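Local coordinates for lipoprotein (Colwellia psychrerythraea, PDB 3O0Y) that is of unknown function but, as a putative lipoprotein of the DUF885 family, placed in the MA clan of peptidases, possibly binds lipid, at residues 348-351 with 352-356; 361-364 with 365-369. All blocks are in the same frame, centred on the assembly; numbering follows the deposited sequence.

Overall arrangement
Both contacts belong to helix 353-373 and illustrate local contacts at two places on a helix, its capped start and its interior turns. Contact 1 joins the loop 348-351 to the first turn, where a sulfate, probably from the crystallisation liquor, meets the backbone N-H of Ile353. Contact 2 follows in series at 361-369, their centres about 17 Å apart and on the same side of the chain's centre. One bond links them directly: Tyr349 OH lies 2.6 Å from Asp362 OD2, a probable hydrogen bond that ties the leading loop to the helix further along. A glycerol, also probably from the crystallisation liquor, lies about 3 Å from the Tyr366 side chain of contact 2.

Contact 1: residues 348-351 with 352-356; sequences LYED and SIAGR. With SO4 (sulfate ion), chain E.
Tyr349 lays its ring obliquely against the first turn of helix 353-373, with CD1 3.7 Å from Gly355 O. Next along the loop, Glu350 meets the turn twice. Glu350 O receives a CA-H...O contact from Gly355, whose CA comes to 3.4 Å because no side chain intervenes. Through its extended side chain, Glu350 OE1 takes a bond from Ser352 OG at 2.5 Å, on the anti side, somewhat out of the carboxylate plane. Ser352, at the N-cap, accepts from Gly355 N at 3.0 Å through the same OG, set by chi1 of 61° between its own backbone N and carbonyl carbon: a capping bond. Beyond it, Ile353 N donates hydrogen bonds to two sulfate oxygens, O3 and O4, the nearer being O4 at 2.8 Å, an anion placed where a helix start is expected to favour one. Asp351, centre of an inverse gamma turn, points its carboxylate alongside Arg356. Asp351 OD1 alone takes both end nitrogens of Arg356: NH2 reaches its anti lone pair at 2.9 Å (155° at the hydrogen), while NH1 comes from above the carboxylate plane. Shortening Arg356 to an alanine would probably leave the Asp351 carboxylate without its countercharge and free to turn. Arg356 NE also bonds Leu421 O, just past strand 416-419, and the side chains of Arg356 and Tyr349 both touch Met424, fastening the helix start to the loop leading from that strand.

Contact 2: residues 361-364 with 365-369; sequences SDIN and GYITE
Tyr366 folds its ring back over the preceding turn, so that one face lies above Asp362 O. With CG beside the backbone N and anti to the carbonyl carbon (chi1 -61°), the ring leans toward the residue four places earlier; Asp362 O sits 3.2 Å from the Tyr366 ring plane, displaced toward the rim, and Asp362 CB approaches CZ at 4.1 Å. Besides lying against the ring, Asp362 O accepts from Tyr366 N at 2.8 Å, the i to i+4 bond of an alpha helix. Asn364 contributes chiefly through its backbone: its O accepts from Thr368 N at 3.1 Å with an angle of 164° at the hydrogen, while its amide ND2 turns back to make a weak bond with Leu360 O, one turn earlier. On an exposed side Gly365 N donates to Ser361 O at 3.0 Å; there is room for a CB here. With Ile367 N bonded to Ile363 O at 3.0 Å, the i to i+4 bonds run in succession from Ser361 O to Thr368 N. On another side Ile363 and Ile367 lie alongside each other, Ile363 CG2 3.8 Å from Ile367 CD1. The pair faces the fold: both isoleucines touch Val388 of strand 387-390 and Thr436 of helix 432-439, and Ile363 adds Tyr417 and Ile419 of strand 416-419. Separately, Tyr366 touches Lys433 of helix 432-439.

Contact 1: residues 348-351 with 352-356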
loop_
_atom_site.group_PDB
_atom_site.type_symbol
_atom_site.label_atom_id
_atom_site.label_comp_id
_atom_site.label_asym_id
_atom_site.label_seq_id
_atom_site.Cartn_x
_atom_site.Cartn_y
_atom_site.Cartn_z
ATOM N N LEU A 348 17.688 -7.419 21.048
ATOM C CA LEU A 348 17.935 -8.250 19.827
ATOM C C LEU A 348 17.489 -9.663 20.073
ATOM O O LEU A 348 17.920 -10.341 21.064
ATOM C CB LEU A 348 19.417 -8.260 19.479
ATOM C CG LEU A 348 20.023 -6.961 19.022
ATOM C CD1 LEU A 348 21.561 -7.114 19.039
ATOM C CD2 LEU A 348 19.393 -6.542 17.681
ATOM N N TYR A 349 16.623 -10.174 19.199
ATOM C CA TYR A 349 16.354 -11.575 19.167
ATOM C C TYR A 349 17.537 -12.328 18.618
ATOM O O TYR A 349 18.296 -11.804 17.764
ATOM C CB TYR A 349 15.099 -11.867 18.288
ATOM C CG TYR A 349 13.811 -11.252 18.750
ATOM C CD1 TYR A 349 13.116 -11.817 19.798
ATOM C CD2 TYR A 349 13.342 -10.077 18.197
ATOM C CE1 TYR A 349 11.931 -11.259 20.231
ATOM C CE2 TYR A 349 12.129 -9.500 18.602
ATOM C CZ TYR A 349 11.458 -10.099 19.649
ATOM O OH TYR A 349 10.292 -9.539 20.115
ATOM N N GLU A 350 17.688 -13.556 19.074
ATOM C CA GLU A 350 18.786 -14.390 18.623
ATOM C C GLU A 350 18.609 -14.692 17.125
ATOM O O GLU A 350 17.472 -14.907 16.656
ATOM C CB GLU A 350 18.786 -15.684 19.470
ATOM C CG GLU A 350 19.803 -16.698 19.051
ATOM C CD GLU A 350 19.790 -17.966 19.930
ATOM O OE1 GLU A 350 18.806 -18.791 19.889
ATOM O OE2 GLU A 350 20.805 -18.096 20.671
ATOM N N ASP A 351 19.715 -14.758 16.370
ATOM C CA ASP A 351 19.577 -15.140 14.967
ATOM C C ASP A 351 19.541 -16.687 14.845
ATOM O O ASP A 351 20.586 -17.358 14.688
ATOM C CB ASP A 351 20.728 -14.531 14.193
ATOM C CG ASP A 351 20.732 -14.914 12.727
ATOM O OD1 ASP A 351 19.742 -15.424 12.161
ATOM O OD2 ASP A 351 21.821 -14.762 12.141
ATOM N N SER A 352 18.358 -17.252 15.084
ATOM C CA SER A 352 18.175 -18.701 15.200
ATOM C C SER A 352 16.715 -18.971 14.982
ATOM O O SER A 352 15.875 -18.032 14.998
ATOM C CB SER A 352 18.557 -19.175 16.600
ATOM O OG SER A 352 17.746 -18.556 17.593
ATOM N N ILE A 353 16.388 -20.223 14.804
ATOM C CA ILE A 353 14.980 -20.641 14.817
ATOM C C ILE A 353 14.224 -20.199 16.111
ATOM O O ILE A 353 13.086 -19.698 16.020
ATOM C CB ILE A 353 14.839 -22.152 14.640
ATOM C CG1 ILE A 353 15.274 -22.490 13.187
ATOM C CG2 ILE A 353 13.381 -22.598 14.817
ATOM C CD1 ILE A 353 15.507 -24.009 12.985
ATOM N N ALA A 354 14.863 -20.308 17.270
ATOM C CA ALA A 354 14.188 -19.979 18.529
ATOM C C ALA A 354 13.976 -18.466 18.604
ATOM O O ALA A 354 12.983 -17.986 19.160
ATOM C CB ALA A 354 14.996 -20.424 19.718
ATOM N N GLY A 355 14.907 -17.694 18.083
ATOM C CA GLY A 355 14.783 -16.232 18.190
ATOM C C GLY A 355 13.620 -15.780 17.301
ATOM O O GLY A 355 12.865 -14.861 17.626
ATOM N N ARG A 356 13.518 -16.356 16.103
ATOM C CA ARG A 356 12.409 -16.040 15.243
ATOM C C ARG A 356 11.070 -16.506 15.840
ATOM O O ARG A 356 10.051 -15.821 15.697
ATOM C CB ARG A 356 12.669 -16.521 13.821
ATOM C CG ARG A 356 13.677 -15.680 13.127
ATOM C CD ARG A 356 14.163 -16.334 11.812
ATOM N NE ARG A 356 15.098 -15.409 11.162
ATOM C CZ ARG A 356 16.381 -15.287 11.438
ATOM N NH1 ARG A 356 17.120 -14.393 10.793
ATOM N NH2 ARG A 356 16.957 -16.103 12.293
HETATM S S SO4 E . 19.108 -22.441 14.813
HETATM O O1 SO4 E . 20.422 -21.919 15.274
HETATM O O2 SO4 E . 19.302 -23.842 14.370
HETATM O O3 SO4 E . 18.142 -22.444 15.903
HETATM O O4 SO4 E . 18.595 -21.648 13.700
#

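Contact 2: residues 361-364 with 365-369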
loop_
_atom_site.group_PDB
_atom_site.type_symbol
_atom_site.label_atom_id
_atom_site.label_comp_id
_atom_site.label_asym_id
_atom_site.label_seq_id
_atom_site.Cartn_x
_atom_site.Cartn_y
_atom_site.Cartn_z
ATOM N N SER A 361 5.956 -15.125 18.556
ATOM C CA SER A 361 5.128 -15.262 19.761
ATOM C C SER A 361 4.858 -13.923 20.376
ATOM O O SER A 361 3.745 -13.642 20.862
ATOM C CB SER A 361 5.774 -16.179 20.817
ATOM O OG SER A 361 5.901 -17.453 20.161
ATOM N N ASP A 362 5.883 -13.097 20.407
ATOM C CA ASP A 362 5.693 -11.726 20.921
ATOM C C ASP A 362 4.658 -10.940 20.129
ATOM O O ASP A 362 3.725 -10.296 20.724
ATOM C CB ASP A 362 7.010 -10.922 20.942
ATOM C CG ASP A 362 7.995 -11.380 22.059
ATOM O OD1 ASP A 362 7.611 -12.156 23.019
ATOM O OD2 ASP A 362 9.175 -10.913 21.988
ATOM N N ILE A 363 4.775 -10.970 18.803
ATOM C CA ILE A 363 3.760 -10.345 17.922
ATOM C C ILE A 363 2.357 -10.818 18.205
ATOM O O ILE A 363 1.420 -10.010 18.356
ATOM C CB ILE A 363 3.959 -10.666 16.435
ATOM C CG1 ILE A 363 5.038 -9.839 15.925
ATOM C CG2 ILE A 363 2.613 -10.272 15.636
ATOM C CD1 ILE A 363 5.379 -10.286 14.434
ATOM N N ASN A 364 2.186 -12.125 18.270
ATOM C CA ASN A 364 0.890 -12.674 18.508
ATOM C C ASN A 364 0.337 -12.227 19.880
ATOM O O ASN A 364 -0.834 -11.908 19.998
ATOM C CB ASN A 364 0.849 -14.213 18.259
ATOM C CG ASN A 364 0.866 -14.546 16.722
ATOM O OD1 ASN A 364 -0.069 -14.198 16.097
ATOM N ND2 ASN A 364 2.058 -14.911 16.094
ATOM N N GLY A 365 1.174 -12.174 20.901
ATOM C CA GLY A 365 0.790 -11.679 22.179
ATOM C C GLY A 365 0.392 -10.200 22.151
ATOM O O GLY A 365 -0.575 -9.790 22.845
ATOM N N TYR A 366 1.121 -9.409 21.379
ATOM C CA TYR A 366 0.776 -8.001 21.283
ATOM C C TYR A 366 -0.618 -7.819 20.690
ATOM O O TYR A 366 -1.371 -6.911 21.124
ATOM C CB TYR A 366 1.789 -7.179 20.489
ATOM C CG TYR A 366 3.206 -7.136 21.014
ATOM C CD1 TYR A 366 3.480 -7.205 22.376
ATOM C CD2 TYR A 366 4.276 -7.053 20.130
ATOM C CE1 TYR A 366 4.792 -7.200 22.828
ATOM C CE2 TYR A 366 5.600 -7.016 20.569
ATOM C CZ TYR A 366 5.851 -7.101 21.937
ATOM O OH TYR A 366 7.151 -7.057 22.458
ATOM N N ILE A 367 -0.914 -8.562 19.621
ATOM C CA ILE A 367 -2.251 -8.472 18.939
ATOM C C ILE A 367 -3.325 -8.843 19.911
ATOM O O ILE A 367 -4.316 -8.108 20.040
ATOM C CB ILE A 367 -2.312 -9.333 17.681
ATOM C CG1 ILE A 367 -1.296 -8.837 16.705
ATOM C CG2 ILE A 367 -3.765 -9.307 17.065
ATOM C CD1 ILE A 367 -1.163 -9.716 15.476
ATOM N N THR A 368 -3.166 -9.955 20.636
ATOM C CA THR A 368 -4.179 -10.426 21.546
ATOM C C THR A 368 -4.471 -9.393 22.637
ATOM O O THR A 368 -5.662 -9.146 22.988
ATOM C CB THR A 368 -3.743 -11.799 22.170
ATOM O OG1 THR A 368 -3.569 -12.713 21.087
ATOM C CG2 THR A 368 -4.758 -12.307 23.193
ATOM N N GLU A 369 -3.402 -8.881 23.243
ATOM C CA GLU A 369 -3.542 -7.933 24.322
ATOM C C GLU A 369 -4.241 -6.648 23.856
ATOM O O GLU A 369 -5.140 -6.178 24.505
ATOM C CB GLU A 369 -2.182 -7.632 24.930
ATOM C CG GLU A 369 -2.188 -6.536 25.987
ATOM C CD GLU A 369 -0.710 -6.151 26.371
ATOM O OE1 GLU A 369 0.199 -5.951 25.464
ATOM O OE2 GLU A 369 -0.462 -6.147 27.591
#